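Side-chain contacts in beta-galactosidase/beta-glucuronidase (Faecalibacterium prausnitzii L2-6, PDB 6MVF), which binds flavin mononucleotide and, as a glycosyl hydrolase family 2 enzyme, probably cleaves beta-glucuronides, perhaps also beta-galactosides: residues 277-280 / 286-289; 353-358 / 529-534. All coordinates share one frame; numbering follows the deposited sequence.

Interaction 1 of 2, residues 277-280 / 286-289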
loop_
_atom_site.group_PDB
_atom_site.type_symbol
_atom_site.label_atom_id
_atom_site.label_comp_id
_atom_site.label_asym_id
_atom_site.label_seq_id
_atom_site.Cartn_x
_atom_site.Cartn_y
_atom_site.Cartn_z
ATOM N N ARG A 277 25.893 3.226 21.165
ATOM C CA ARG A 277 25.652 3.661 22.534
ATOM C C ARG A 277 26.703 3.051 23.433
ATOM O O ARG A 277 27.220 1.971 23.157
ATOM C CB ARG A 277 24.256 3.278 23.052
ATOM C CG ARG A 277 24.081 1.830 23.443
ATOM C CD ARG A 277 23.804 0.992 22.235
ATOM N NE ARG A 277 23.697 -0.429 22.534
ATOM C CZ ARG A 277 24.746 -1.221 22.723
ATOM N NH1 ARG A 277 25.974 -0.698 22.675
ATOM N NH2 ARG A 277 24.567 -2.523 22.978
ATOM N N SER A 278 27.006 3.761 24.510
ATOM C CA SER A 278 27.729 3.214 25.643
ATOM C C SER A 278 26.844 3.358 26.872
ATOM O O SER A 278 25.884 4.134 26.877
ATOM C CB SER A 278 29.071 3.923 25.856
ATOM O OG SER A 278 28.898 5.332 25.950
ATOM N N TYR A 279 27.163 2.593 27.913
ATOM C CA TYR A 279 26.294 2.553 29.078
ATOM C C TYR A 279 27.055 1.968 30.260
ATOM O O TYR A 279 27.993 1.186 30.098
ATOM C CB TYR A 279 25.000 1.757 28.806
ATOM C CG TYR A 279 25.194 0.303 28.412
ATOM C CD1 TYR A 279 25.425 -0.059 27.091
ATOM C CD2 TYR A 279 25.118 -0.715 29.359
ATOM C CE1 TYR A 279 25.600 -1.383 26.716
ATOM C CE2 TYR A 279 25.290 -2.052 28.994
ATOM C CZ TYR A 279 25.530 -2.376 27.662
ATOM O OH TYR A 279 25.691 -3.690 27.276
ATOM N N THR A 280 26.631 2.364 31.456
ATOM C CA THR A 280 27.269 1.945 32.689
ATOM C C THR A 280 26.185 1.648 33.710
ATOM O O THR A 280 25.101 2.243 33.677
ATOM C CB THR A 280 28.236 3.026 33.212
ATOM O OG1 THR A 280 27.568 4.294 33.222
ATOM C CG2 THR A 280 29.465 3.141 32.309
ATOM N N GLY A 286 23.066 3.467 39.601
ATOM C CA GLY A 286 22.089 2.904 38.694
ATOM C C GLY A 286 22.594 2.882 37.259
ATOM O O GLY A 286 23.789 2.745 36.996
ATOM N N PHE A 287 21.662 3.042 36.322
ATOM C CA PHE A 287 21.937 2.911 34.895
ATOM C C PHE A 287 22.137 4.279 34.241
ATOM O O PHE A 287 21.400 5.230 34.520
ATOM C CB PHE A 287 20.800 2.151 34.202
ATOM C CG PHE A 287 20.972 2.015 32.728
ATOM C CD1 PHE A 287 21.731 0.994 32.204
ATOM C CD2 PHE A 287 20.373 2.915 31.860
ATOM C CE1 PHE A 287 21.891 0.876 30.849
ATOM C CE2 PHE A 287 20.527 2.802 30.507
ATOM C CZ PHE A 287 21.293 1.783 29.998
ATOM N N SER A 288 23.151 4.368 33.377
ATOM C CA SER A 288 23.386 5.518 32.514
ATOM C C SER A 288 23.569 5.023 31.096
ATOM O O SER A 288 24.183 3.977 30.870
ATOM C CB SER A 288 24.649 6.319 32.882
ATOM O OG SER A 288 24.701 6.654 34.252
ATOM N N ILE A 289 23.078 5.783 30.129
ATOM C CA ILE A 289 23.376 5.490 28.736
ATOM C C ILE A 289 23.867 6.774 28.086
ATOM O O ILE A 289 23.287 7.845 28.306
ATOM C CB ILE A 289 22.162 4.892 28.005
ATOM C CG1 ILE A 289 22.505 4.641 26.533
ATOM C CG2 ILE A 289 20.946 5.766 28.195
ATOM C CD1 ILE A 289 21.481 3.752 25.820
HETATM O O HOH W 1 25.936 4.634 36.278
#

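Interaction 2 of 2, residues 353-358 / 529-534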
loop_
_atom_site.group_PDB
_atom_site.type_symbol
_atom_site.label_atom_id
_atom_site.label_comp_id
_atom_site.label_asym_id
_atom_site.label_seq_id
_atom_site.Cartn_x
_atom_site.Cartn_y
_atom_site.Cartn_z
ATOM N N ALA A 353 15.789 -0.638 26.316
ATOM C CA ALA A 353 16.905 -1.403 26.864
ATOM C C ALA A 353 16.447 -2.840 27.114
ATOM O O ALA A 353 15.535 -3.059 27.913
ATOM C CB ALA A 353 17.394 -0.742 28.158
ATOM N N VAL A 354 17.056 -3.819 26.441
ATOM C CA VAL A 354 16.577 -5.203 26.461
ATOM C C VAL A 354 17.503 -6.087 27.293
ATOM O O VAL A 354 18.730 -6.052 27.132
ATOM C CB VAL A 354 16.443 -5.784 25.046
ATOM C CG1 VAL A 354 16.182 -7.297 25.117
ATOM C CG2 VAL A 354 15.340 -5.071 24.286
ATOM N N TRP A 355 16.900 -6.891 28.170
ATOM C CA TRP A 355 17.546 -7.993 28.876
ATOM C C TRP A 355 17.134 -9.287 28.157
ATOM O O TRP A 355 15.953 -9.657 28.152
ATOM C CB TRP A 355 17.151 -7.947 30.360
ATOM C CG TRP A 355 17.256 -9.222 31.248
ATOM C CD1 TRP A 355 17.208 -10.543 30.858
ATOM C CD2 TRP A 355 17.387 -9.249 32.681
ATOM N NE1 TRP A 355 17.310 -11.371 31.945
ATOM C CE2 TRP A 355 17.418 -10.611 33.078
ATOM C CE3 TRP A 355 17.475 -8.254 33.672
ATOM C CZ2 TRP A 355 17.545 -11.006 34.419
ATOM C CZ3 TRP A 355 17.595 -8.647 35.008
ATOM C CH2 TRP A 355 17.636 -10.014 35.363
ATOM N N ALA A 356 18.097 -9.952 27.517
ATOM C CA ALA A 356 17.860 -11.221 26.838
ATOM C C ALA A 356 18.465 -12.367 27.645
ATOM O O ALA A 356 19.536 -12.213 28.243
ATOM C CB ALA A 356 18.444 -11.211 25.422
ATOM N N GLU A 357 17.785 -13.522 27.654
ATOM C CA GLU A 357 18.229 -14.639 28.480
ATOM C C GLU A 357 17.915 -15.981 27.817
ATOM O O GLU A 357 17.147 -16.072 26.854
ATOM C CB GLU A 357 17.600 -14.575 29.876
ATOM C CG GLU A 357 16.137 -14.877 29.912
ATOM C CD GLU A 357 15.556 -14.818 31.327
ATOM O OE1 GLU A 357 16.130 -14.122 32.191
ATOM O OE2 GLU A 357 14.524 -15.476 31.589
ATOM N N ILE A 358 18.540 -17.027 28.359
ATOM C CA ILE A 358 18.326 -18.416 27.951
ATOM C C ILE A 358 17.382 -19.058 28.963
ATOM O O ILE A 358 17.269 -18.553 30.087
ATOM C CB ILE A 358 19.654 -19.185 27.868
ATOM C CG1 ILE A 358 20.372 -19.131 29.223
ATOM C CG2 ILE A 358 20.529 -18.650 26.744
ATOM C CD1 ILE A 358 21.713 -19.772 29.224
ATOM N N ALA A 529 17.478 -1.421 37.218
ATOM C CA ALA A 529 16.312 -1.721 36.394
ATOM C C ALA A 529 15.291 -2.503 37.211
ATOM O O ALA A 529 15.651 -3.446 37.915
ATOM C CB ALA A 529 16.698 -2.517 35.143
ATOM N N SER A 530 14.028 -2.111 37.101
ATOM C CA SER A 530 12.890 -2.864 37.606
ATOM C C SER A 530 12.016 -3.307 36.435
ATOM O O SER A 530 11.847 -2.567 35.455
ATOM C CB SER A 530 12.062 -2.025 38.596
ATOM O OG SER A 530 11.656 -0.790 38.023
ATOM N N HIS A 531 11.455 -4.513 36.547
ATOM C CA HIS A 531 10.660 -5.121 35.484
ATOM C C HIS A 531 9.380 -5.695 36.074
ATOM O O HIS A 531 9.421 -6.692 36.801
ATOM C CB HIS A 531 11.446 -6.217 34.774
ATOM C CG HIS A 531 12.633 -5.722 34.015
ATOM N ND1 HIS A 531 13.917 -5.800 34.511
ATOM C CD2 HIS A 531 12.734 -5.140 32.794
ATOM C CE1 HIS A 531 14.759 -5.294 33.626
ATOM N NE2 HIS A 531 14.067 -4.888 32.577
ATOM N N VAL A 532 8.241 -5.081 35.751
ATOM C CA VAL A 532 6.948 -5.649 36.120
ATOM C C VAL A 532 6.806 -7.043 35.541
ATOM O O VAL A 532 6.956 -7.253 34.330
ATOM C CB VAL A 532 5.804 -4.762 35.613
ATOM C CG1 VAL A 532 4.449 -5.480 35.802
ATOM C CG2 VAL A 532 5.849 -3.423 36.296
ATOM N N TRP A 533 6.507 -8.006 36.399
ATOM C CA TRP A 533 5.992 -9.284 35.938
ATOM C C TRP A 533 4.478 -9.160 36.005
ATOM O O TRP A 533 3.914 -9.021 37.095
ATOM C CB TRP A 533 6.516 -10.430 36.795
ATOM C CG TRP A 533 6.269 -11.788 36.186
ATOM C CD1 TRP A 533 5.285 -12.678 36.523
ATOM C CD2 TRP A 533 7.015 -12.399 35.135
ATOM N NE1 TRP A 533 5.386 -13.811 35.754
ATOM C CE2 TRP A 533 6.437 -13.661 34.888
ATOM C CE3 TRP A 533 8.130 -12.013 34.393
ATOM C CZ2 TRP A 533 6.922 -14.524 33.917
ATOM C CZ3 TRP A 533 8.613 -12.875 33.438
ATOM C CH2 TRP A 533 8.013 -14.124 33.213
ATOM N N ASN A 534 3.813 -9.120 34.851
ATOM C CA ASN A 534 4.375 -9.194 33.503
ATOM C C ASN A 534 3.566 -8.144 32.693
ATOM O O ASN A 534 2.568 -7.627 33.199
ATOM C CB ASN A 534 4.245 -10.644 32.957
ATOM C CG ASN A 534 4.846 -10.840 31.568
ATOM O OD1 ASN A 534 4.269 -10.430 30.566
ATOM N ND2 ASN A 534 5.992 -11.516 31.504
#

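Interaction 1 of 2, residues 277-280 / 286-289
Thr280 and Ser288 form an antiparallel hydrogen-bonded pair. Thr280 N donates to Ser288 O at 3.0 Å (158° at the hydrogen), and Ser288 N returns a bond of 2.9 Å to Thr280 O, straighter at 165°. Their hydroxyls share the sheet face of these two residues and are bridged by a water, which donates to Gly286 O at 2.9 Å, hydrogen-bonds Ser288 OG and reaches Thr280 OG1 only weakly.

The next pair, Tyr279 and Ile289, is non-hydrogen-bonded and turns its side chains to the other face. The Tyr279 side chain can be followed outward from CB, which sits 4.3 Å from Ile289 CB and 3.8 Å from Phe287 CE1. The same phenyl corner, Phe287 CE1, then meets the ring at CG and at CD2 (3.9 Å from Tyr279 CD2), the two rings meeting obliquely. With CG lodged between the backbone N and the carbonyl carbon (chi1 60°), the ring stands up beside Arg277, two residues earlier in the chain. Here Tyr279 CE1 lies 3.8 Å above the guanidinium plane of Arg277, displaced toward its rim. At the tip, Tyr279 OH makes a weak hydrogen bond to Leu392 O.

Arg277 spans two environments. Its aliphatic root packs on Ile289, with Arg277 CB 3.9 Å from Ile289 CD1, whereas its buried NE leads away to bond Pro389 O, just before strand 391-398, and Arg277 NH2 reaches Ile391 O, in that strand, in a weak hydrogen bond.

Phe287 also rests on Leu296, Leu392 and Phe393, and strand 286-289 continues the sheet into strand 292-300. The antiparallel register and the short connection between strands 279-282 and 286-289 make this a beta hairpin; the Phe287 packing lays it against the N-terminal end of the TIM-barrel strands, and it leads directly into the first of them.

Interaction 2 of 2, residues 353-358 / 529-534
Strands 353-357 and 529-532 share no backbone hydrogen bond, since strands 292-300 and 331-334 lie between them in the sheet, yet the CB atoms of Trp355 and His531 point toward the opposing segment across the barrel interior. The only pair within 4.5 Å is Trp355 and His531, and these two account for nearly all of the 83 Å² buried. A corner of the indole six-membered ring meets a corner of the imidazole: Trp355 CE3 lies 4.0 Å from His531 CE1. The ring centroids are 5.8 Å apart and the planes nearly perpendicular at 82°, but the approach is oblique.

Each ring is fixed at a polar atom away from this touch. Trp355 NE1 donates to Glu357 OE1 at 3.0 Å, a bent bond (145° at the hydrogen) that reaches the carboxylate on its anti side and lies out of its plane. Glu357 is itself held by a salt bridge to Arg333 and a hydrogen bond to His336. His531 NE2 is hydrogen-bonded to Thr331 OG1. Placing CG of Trp355 anti to the backbone N (chi1 158°) carries the indole inward to meet the histidine. An alanine at Trp355 would remove the indole, which is likely to leave His531 without its packing partner across the barrel and Glu357 OE1 without one donor.

Trp355 is further packed on Ser485 of strand 482-487 and on Trp528, while His531 touches Arg333 of strand 331-334. The contact thus spans the inside of the barrel from its third strand, entered from helix 341-350, to its eighth, entered from helix 507-522.

How the interactions relate
From the N terminus, interaction 1 comes first and closes a short hairpin, with five residues between its segments. Interaction 2 opens well after that and closes a far longer loop of 170 residues, which carries the fourth to seventh strands of the barrel and the helices around them. The two are in series, neither nested nor crossing. Their common link is strand 292-300: it pairs with strand 286-289 of the hairpin on one side and is the parallel neighbour of strand 529-532. The centres lie 16 Å apart and the nearest atoms about 5 Å, without touching; one contact belongs to the hairpin at the N-terminal end of the barrel strands, the other to the barrel interior.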